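Local coordinates for protein RnfH (Haemophilus influenzae, PDB 2HJ1), which is of unknown function but has a ubiquitin-like fold of the RnfH family and forms a domain-swapped dimer in this crystal, at the interface of chains A and B. Residues are numbered along the deposited sequence; one frame, centred on the assembly and turned at random. Chains: chain A/B, Hypothetical protein.

The three contacts are neighbouring patches of one swapped interface, with the centres of their C-alpha atoms about 9 Å apart for contacts 1 and 2 and about 8 Å for contact 3 from either. Strand 79-82 of chain A runs through all of them: A:Glu81 belongs to contacts 1 and 2, A:Ile80 to contacts 2 and 3. B:Ala18 joins contacts 1 and 2, B:Ile63 contacts 1 and 3, B:Ile42 and B:Ile61 contacts 2 and 3. Contact 1 pairs strands near the two-fold, contact 2 inserts strand 79-82 into the chain B sheet, and contact 3 packs chain A on helix 38-45 of chain B.

Contact 1: the interface of chains A and B. Residues chain A 63-64, 79, 81; chain B 18, 62-64.
A:Phe64 and B:Phe64 meet at the apolar centre of this beta-sheet junction in the domain-swapped dimer of the ubiquitin-like RnfH family. At the CD1 edge of the B:Phe64 ring, CB of A:Phe64 comes to 4.1 Å. The B:Gly62-B:Ile63 backbone passes above the CD1-CE1 margin of the A:Phe64 ring, CE1 lying 3.9 Å from CA of B:Gly62, where the lack of a side chain lets an aromatic approach the strand.

CG of B:Phe64 stands anti to the backbone N (chi1 -172°), bringing one ring face under the guanidinium of A:Arg79. The planes are 9° apart in an offset parallel packing displaced toward CB and CG: NH2 is 3.5 Å from CG, CZ 3.8 Å from CB of B:Phe64.

Farther out, the arginine chain bends at chi3 (65°) and turns NE and NH2 side-on to A:Glu81. Both bind the one carboxylate oxygen OE2, NE at 2.8 Å as a salt bridge, which fixes the guanidinium's rotation. Strand 61-65 of chain B is flanked antiparallel by strands 60-65, where A:Phe64 pairs with B:Phe64, and 79-82 of chain A. A:Arg79 N donates to B:Phe64 O at 2.7 Å, and B:Phe64 N returns a bond to A:Arg79 O; A:Glu81 and B:Gly62 exchange a second such pair. Near the two-fold, a water links the carbonyl O atoms of A:Ile63 and B:Ile63.

Contact 2: the interface of chains A and B. Residues chain A 80-82; chain B 17-19, 42, 47, 54, 61.
B:Tyr19 turns the edge of its phenol ring to A:Ile82, whose carbonyl carbon lies in the ring plane, while B:Ile54 of the same chain sets CD1 over the centre of one face, 3.7 Å above it. The tyrosine CG stands anti to its backbone N (chi1 178°), laying the ring alongside the incoming strand. CG2 of A:Ile82 sits at the CD1 margin of the face that B:Ile54 covers, 3.8 Å from CD1 of B:Tyr19. An aromatic suits this margin, since it offers an edge to the A:Ile82 carbonyl and a face to aliphatic groups.

Deeper in, A:Ile82 packs among B:Ile17, B:Ile42, B:Ile47 and B:Ile54, its CD1 and CG2 arms pointing to different neighbours. CD1 meets CD1 of B:Ile47 tip to tip at 3.9 Å and touches CG2 of B:Ile17, which lies side by side with it. A:Ile80 packs CD1 on CG1 of B:Ile17, while its CG2 meets CG2 of B:Ile61 at 3.7 Å and, more obliquely, CD1 of B:Ile42 from helix 38-45. Beta-branched isoleucine favours strands and offers two arms.

The backbone is tied to strand 12-19 in parallel register. B:Ala18 N donates to A:Ile80 O at 2.8 Å, nearly in line with the carbonyl (175°), and A:Ile82 N donates to B:Ala18 O at 2.9 Å. The small B:Ala18 side chain adds little bulk here. Strand 79-82 of chain A is thus inserted between strands 12-19 and 61-65 of chain B, completing the partner's sheet and supplying isoleucines to its core.

Contact 3: the interface of chains A and B. Residues chain A 68-70, 74, 80; chain B 38-39, 42, 61, 63.
A:Ile68 drives its CD1 between B:Ile61 and B:Val38, meeting CG2 of the former at 3.6 Å and, tip to tip, CG1 of the latter at 3.8 Å. Its CG1 sits between the backbone N and the carbonyl carbon (chi1 69°), a crowded position that sends the long arm inward and leaves CG2 to cross B:Ile63 at about a right angle, 3.9 Å from its CD1. A:Leu70 adds a second wedge: CD2 lies 3.8 Å from CD1 of B:Ile61. The fork of B:Val38 suits its place, because CG1 meets A:Ile68 and A:Leu70 while CG2 meets CD2 of A:Leu74.

The rim is more polar and more loosely held, yet A:Leu70 O caps the start of helix 38-45: B:Gln39 N, in the first turn where N-H groups lack helical partners, bonds to it at 3.1 Å, meeting a lone pair in the carbonyl plane. The extended glutamine stem crosses the leucine at about a right angle, CB on CB at 3.8 Å, with NE2 of B:Gln39 3.6 Å from CD1 of A:Leu70. A water bridges A:Ile68 O and B:Ile61 O, whereas the direct bond from A:Ile68 N to B:Ile61 O is weak. By fitting residues 68-70 and A:Leu74 against the helix and sheet of chain B, this contact appears to close the hydrophobic core of the swapped unit.

Contact 1: the interface of chains A and B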
loop_
_atom_site.group_PDB
_atom_site.type_symbol
_atom_site.label_atom_id
_atom_site.label_comp_id
_atom_site.label_asym_id
_atom_site.label_seq_id
_atom_site.Cartn_x
_atom_site.Cartn_y
_atom_site.Cartn_z
ATOM N N ILE A 63 -0.997 -0.181 -4.441
ATOM C CA ILE A 63 0.197 0.640 -4.475
ATOM C C ILE A 63 0.647 0.762 -3.030
ATOM O O ILE A 63 -0.099 1.252 -2.166
ATOM C CB ILE A 63 -0.139 2.070 -4.971
ATOM C CG1 ILE A 63 -0.795 2.100 -6.371
ATOM C CG2 ILE A 63 1.040 3.040 -4.870
ATOM C CD1 ILE A 63 0.018 1.506 -7.472
ATOM N N PHE A 64 1.885 0.362 -2.778
ATOM C CA PHE A 64 2.482 0.602 -1.477
ATOM C C PHE A 64 3.296 1.899 -1.501
ATOM O O PHE A 64 4.169 2.073 -2.366
ATOM C CB PHE A 64 3.374 -0.596 -1.053
ATOM C CG PHE A 64 4.107 -0.334 0.240
ATOM C CD1 PHE A 64 3.414 -0.348 1.453
ATOM C CD2 PHE A 64 5.457 0.013 0.238
ATOM C CE1 PHE A 64 4.065 -0.059 2.651
ATOM C CE2 PHE A 64 6.119 0.290 1.442
ATOM C CZ PHE A 64 5.408 0.263 2.644
ATOM N N ARG A 79 -4.623 0.722 3.903
ATOM C CA ARG A 79 -4.089 0.030 5.056
ATOM C C ARG A 79 -2.863 0.785 5.570
ATOM O O ARG A 79 -1.821 0.861 4.892
ATOM C CB ARG A 79 -3.725 -1.429 4.752
ATOM C CG ARG A 79 -3.161 -2.127 5.971
ATOM C CD ARG A 79 -2.868 -3.587 5.710
ATOM N NE ARG A 79 -1.808 -3.788 4.706
ATOM C CZ ARG A 79 -1.938 -4.511 3.588
ATOM N NH1 ARG A 79 -3.101 -5.103 3.286
ATOM N NH2 ARG A 79 -0.893 -4.659 2.769
ATOM N N GLU A 81 0.337 0.867 7.642
ATOM C CA GLU A 81 1.241 -0.086 8.245
ATOM C C GLU A 81 2.243 0.688 9.121
ATOM O O GLU A 81 2.996 1.476 8.589
ATOM C CB GLU A 81 2.019 -0.877 7.166
ATOM C CG GLU A 81 1.052 -1.465 6.112
ATOM C CD GLU A 81 1.687 -2.492 5.203
ATOM O OE1 GLU A 81 2.954 -2.597 5.151
ATOM O OE2 GLU A 81 0.895 -3.133 4.475
ATOM N N ALA B 18 -2.236 -1.859 10.655
ATOM C CA ALA B 18 -1.422 -3.064 10.864
ATOM C C ALA B 18 -0.173 -2.697 11.645
ATOM O O ALA B 18 0.414 -1.644 11.419
ATOM C CB ALA B 18 -0.996 -3.699 9.504
ATOM N N GLY B 62 4.046 3.142 6.295
ATOM C CA GLY B 62 3.623 3.159 4.897
ATOM C C GLY B 62 2.112 2.992 4.780
ATOM O O GLY B 62 1.407 2.773 5.800
ATOM N N ILE B 63 1.599 3.083 3.556
ATOM C CA ILE B 63 0.161 2.844 3.334
ATOM C C ILE B 63 0.062 1.946 2.135
ATOM O O ILE B 63 0.690 2.214 1.104
ATOM C CB ILE B 63 -0.612 4.132 3.121
ATOM C CG1 ILE B 63 -0.832 4.829 4.475
ATOM C CG2 ILE B 63 -2.019 3.882 2.526
ATOM C CD1 ILE B 63 -1.380 6.238 4.353
ATOM N N PHE B 64 -0.673 0.848 2.283
ATOM C CA PHE B 64 -1.063 0.037 1.141
ATOM C C PHE B 64 -2.454 0.429 0.691
ATOM O O PHE B 64 -3.430 0.326 1.467
ATOM C CB PHE B 64 -1.018 -1.461 1.432
ATOM C CG PHE B 64 -1.234 -2.313 0.197
ATOM C CD1 PHE B 64 -0.279 -2.355 -0.805
ATOM C CD2 PHE B 64 -2.394 -3.028 0.014
ATOM C CE1 PHE B 64 -0.469 -3.113 -1.942
ATOM C CE2 PHE B 64 -2.600 -3.821 -1.168
ATOM C CZ PHE B 64 -1.626 -3.852 -2.125
HETATM O O HOH W 1 -0.452 4.127 -1.238
#

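Contact 2: the interface of chains A and B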
loop_
_atom_site.group_PDB
_atom_site.type_symbol
_atom_site.label_atom_id
_atom_site.label_comp_id
_atom_site.label_asym_id
_atom_site.label_seq_id
_atom_site.Cartn_x
_atom_site.Cartn_y
_atom_site.Cartn_z
ATOM N N ILE A 80 -2.980 1.307 6.790
ATOM C CA ILE A 80 -1.850 1.960 7.467
ATOM C C ILE A 80 -0.937 0.914 8.056
ATOM O O ILE A 80 -1.380 0.125 8.871
ATOM C CB ILE A 80 -2.321 2.862 8.597
ATOM C CG1 ILE A 80 -3.228 3.973 8.071
ATOM C CG2 ILE A 80 -1.049 3.519 9.338
ATOM C CD1 ILE A 80 -4.085 4.602 9.201
ATOM N N GLU A 81 0.337 0.867 7.642
ATOM C CA GLU A 81 1.241 -0.086 8.245
ATOM C C GLU A 81 2.243 0.688 9.121
ATOM O O GLU A 81 2.996 1.476 8.589
ATOM C CB GLU A 81 2.019 -0.877 7.166
ATOM C CG GLU A 81 1.052 -1.465 6.112
ATOM C CD GLU A 81 1.687 -2.492 5.203
ATOM O OE1 GLU A 81 2.954 -2.597 5.151
ATOM O OE2 GLU A 81 0.895 -3.133 4.475
ATOM N N ILE A 82 2.259 0.404 10.425
ATOM C CA ILE A 82 3.204 1.006 11.371
ATOM C C ILE A 82 4.328 -0.019 11.582
ATOM O O ILE A 82 4.062 -1.151 11.914
ATOM C CB ILE A 82 2.497 1.360 12.715
ATOM C CG1 ILE A 82 1.314 2.307 12.470
ATOM C CG2 ILE A 82 3.479 2.018 13.682
ATOM C CD1 ILE A 82 0.308 2.322 13.607
ATOM N N ILE B 17 -5.519 -0.853 9.958
ATOM C CA ILE B 17 -4.258 -0.528 10.625
ATOM C C ILE B 17 -3.541 -1.810 10.955
ATOM O O ILE B 17 -4.172 -2.747 11.475
ATOM C CB ILE B 17 -4.509 0.307 11.920
ATOM C CG1 ILE B 17 -5.183 1.614 11.527
ATOM C CG2 ILE B 17 -3.190 0.646 12.635
ATOM C CD1 ILE B 17 -5.709 2.379 12.765
ATOM N N ALA B 18 -2.236 -1.859 10.655
ATOM C CA ALA B 18 -1.422 -3.064 10.864
ATOM C C ALA B 18 -0.173 -2.697 11.645
ATOM O O ALA B 18 0.414 -1.644 11.419
ATOM C CB ALA B 18 -0.996 -3.699 9.504
ATOM N N TYR B 19 0.232 -3.589 12.524
ATOM C CA TYR B 19 1.426 -3.396 13.304
ATOM C C TYR B 19 1.866 -4.773 13.739
ATOM O O TYR B 19 1.083 -5.515 14.329
ATOM C CB TYR B 19 1.124 -2.529 14.543
ATOM C CG TYR B 19 2.314 -2.301 15.469
ATOM C CD1 TYR B 19 3.425 -1.526 15.075
ATOM C CD2 TYR B 19 2.305 -2.829 16.735
ATOM C CE1 TYR B 19 4.534 -1.325 15.956
ATOM C CE2 TYR B 19 3.386 -2.607 17.623
ATOM C CZ TYR B 19 4.472 -1.876 17.225
ATOM O OH TYR B 19 5.476 -1.695 18.151
ATOM N N ILE B 42 -4.999 6.516 13.690
ATOM C CA ILE B 42 -4.105 5.854 14.618
ATOM C C ILE B 42 -4.450 6.245 16.067
ATOM O O ILE B 42 -4.655 5.393 16.949
ATOM C CB ILE B 42 -2.616 6.145 14.293
ATOM C CG1 ILE B 42 -2.249 5.634 12.889
ATOM C CG2 ILE B 42 -1.668 5.486 15.361
ATOM C CD1 ILE B 42 -0.809 6.051 12.419
ATOM N N ILE B 47 -4.636 1.637 19.408
ATOM C CA ILE B 47 -3.375 0.892 19.187
ATOM C C ILE B 47 -2.235 1.475 20.057
ATOM O O ILE B 47 -1.377 0.731 20.545
ATOM C CB ILE B 47 -2.966 0.827 17.692
ATOM C CG1 ILE B 47 -1.847 -0.205 17.474
ATOM C CG2 ILE B 47 -2.485 2.200 17.124
ATOM C CD1 ILE B 47 -1.349 -0.248 16.086
ATOM N N ILE B 54 5.039 2.399 20.560
ATOM C CA ILE B 54 4.902 3.095 19.266
ATOM C C ILE B 54 5.101 4.616 19.500
ATOM O O ILE B 54 4.457 5.191 20.379
ATOM C CB ILE B 54 3.528 2.860 18.607
ATOM C CG1 ILE B 54 3.365 1.391 18.137
ATOM C CG2 ILE B 54 3.289 3.829 17.414
ATOM C CD1 ILE B 54 1.900 1.081 17.659
ATOM N N ILE B 61 6.109 4.538 8.775
ATOM C CA ILE B 61 4.717 4.258 8.394
ATOM C C ILE B 61 4.582 4.240 6.850
ATOM O O ILE B 61 4.989 5.209 6.178
ATOM C CB ILE B 61 3.743 5.325 8.967
ATOM C CG1 ILE B 61 3.897 5.410 10.505
ATOM C CG2 ILE B 61 2.270 4.982 8.574
ATOM C CD1 ILE B 61 2.999 6.402 11.125
#

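Contact 3: the interface of chains A and B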
loop_
_atom_site.group_PDB
_atom_site.type_symbol
_atom_site.label_atom_id
_atom_site.label_comp_id
_atom_site.label_asym_id
_atom_site.label_seq_id
_atom_site.Cartn_x
_atom_site.Cartn_y
_atom_site.Cartn_z
ATOM N N ILE A 68 4.684 7.911 3.987
ATOM C CA ILE A 68 3.651 8.909 4.177
ATOM C C ILE A 68 3.698 10.051 5.140
ATOM O O ILE A 68 4.653 10.182 5.885
ATOM C CB ILE A 68 2.294 8.105 4.284
ATOM C CG1 ILE A 68 2.186 7.288 5.574
ATOM C CG2 ILE A 68 2.246 7.038 3.167
ATOM C CD1 ILE A 68 1.776 8.066 6.856
ATOM N N LYS A 69 2.651 10.876 5.094
ATOM C CA LYS A 69 2.472 11.969 6.058
ATOM C C LYS A 69 1.316 11.721 7.016
ATOM O O LYS A 69 0.241 11.211 6.604
ATOM C CB LYS A 69 2.296 13.320 5.343
ATOM C CG LYS A 69 3.551 13.702 4.507
ATOM C CD LYS A 69 3.301 14.927 3.662
ATOM C CE LYS A 69 4.543 15.256 2.821
ATOM N NZ LYS A 69 4.238 16.426 1.916
ATOM N N LEU A 70 1.528 12.089 8.286
ATOM C CA LEU A 70 0.482 11.925 9.300
ATOM C C LEU A 70 -0.728 12.719 8.919
ATOM O O LEU A 70 -1.839 12.439 9.371
ATOM C CB LEU A 70 0.950 12.281 10.715
ATOM C CG LEU A 70 1.969 11.258 11.259
ATOM C CD1 LEU A 70 2.424 11.660 12.665
ATOM C CD2 LEU A 70 1.341 9.856 11.328
ATOM N N LEU A 74 -7.097 9.674 4.518
ATOM C CA LEU A 74 -7.293 8.264 4.175
ATOM C C LEU A 74 -8.346 8.102 3.075
ATOM O O LEU A 74 -9.322 8.850 3.039
ATOM C CB LEU A 74 -7.715 7.504 5.430
ATOM C CG LEU A 74 -6.566 7.342 6.445
ATOM C CD1 LEU A 74 -7.073 6.815 7.803
ATOM C CD2 LEU A 74 -5.440 6.445 5.876
ATOM N N ILE A 80 -2.980 1.307 6.790
ATOM C CA ILE A 80 -1.850 1.960 7.467
ATOM C C ILE A 80 -0.937 0.914 8.056
ATOM O O ILE A 80 -1.380 0.125 8.871
ATOM C CB ILE A 80 -2.321 2.862 8.597
ATOM C CG1 ILE A 80 -3.228 3.973 8.071
ATOM C CG2 ILE A 80 -1.049 3.519 9.338
ATOM C CD1 ILE A 80 -4.085 4.602 9.201
ATOM N N VAL B 38 -4.410 9.983 8.549
ATOM C CA VAL B 38 -3.592 8.924 9.163
ATOM C C VAL B 38 -3.448 9.079 10.690
ATOM O O VAL B 38 -3.717 8.156 11.442
ATOM C CB VAL B 38 -2.216 8.928 8.517
ATOM C CG1 VAL B 38 -1.303 7.934 9.160
ATOM C CG2 VAL B 38 -2.357 8.650 6.946
ATOM N N GLN B 39 -3.032 10.263 11.162
ATOM C CA GLN B 39 -2.790 10.442 12.600
ATOM C C GLN B 39 -4.085 10.284 13.380
ATOM O O GLN B 39 -4.125 9.667 14.438
ATOM C CB GLN B 39 -2.184 11.855 12.854
ATOM C CG GLN B 39 -1.915 12.151 14.353
ATOM C CD GLN B 39 -1.406 13.575 14.503
ATOM O OE1 GLN B 39 -2.168 14.507 14.835
ATOM N NE2 GLN B 39 -0.178 13.770 14.106
ATOM N N ILE B 42 -4.999 6.516 13.690
ATOM C CA ILE B 42 -4.105 5.854 14.618
ATOM C C ILE B 42 -4.450 6.245 16.067
ATOM O O ILE B 42 -4.655 5.393 16.949
ATOM C CB ILE B 42 -2.616 6.145 14.293
ATOM C CG1 ILE B 42 -2.249 5.634 12.889
ATOM C CG2 ILE B 42 -1.668 5.486 15.361
ATOM C CD1 ILE B 42 -0.809 6.051 12.419
ATOM N N ILE B 61 6.109 4.538 8.775
ATOM C CA ILE B 61 4.717 4.258 8.394
ATOM C C ILE B 61 4.582 4.240 6.850
ATOM O O ILE B 61 4.989 5.209 6.178
ATOM C CB ILE B 61 3.743 5.325 8.967
ATOM C CG1 ILE B 61 3.897 5.410 10.505
ATOM C CG2 ILE B 61 2.270 4.982 8.574
ATOM C CD1 ILE B 61 2.999 6.402 11.125
ATOM N N ILE B 63 1.599 3.083 3.556
ATOM C CA ILE B 63 0.161 2.844 3.334
ATOM C C ILE B 63 0.062 1.946 2.135
ATOM O O ILE B 63 0.690 2.214 1.104
ATOM C CB ILE B 63 -0.612 4.132 3.121
ATOM C CG1 ILE B 63 -0.832 4.829 4.475
ATOM C CG2 ILE B 63 -2.019 3.882 2.526
ATOM C CD1 ILE B 63 -1.380 6.238 4.353
HETATM O O HOH W 2 5.959 7.789 7.299
#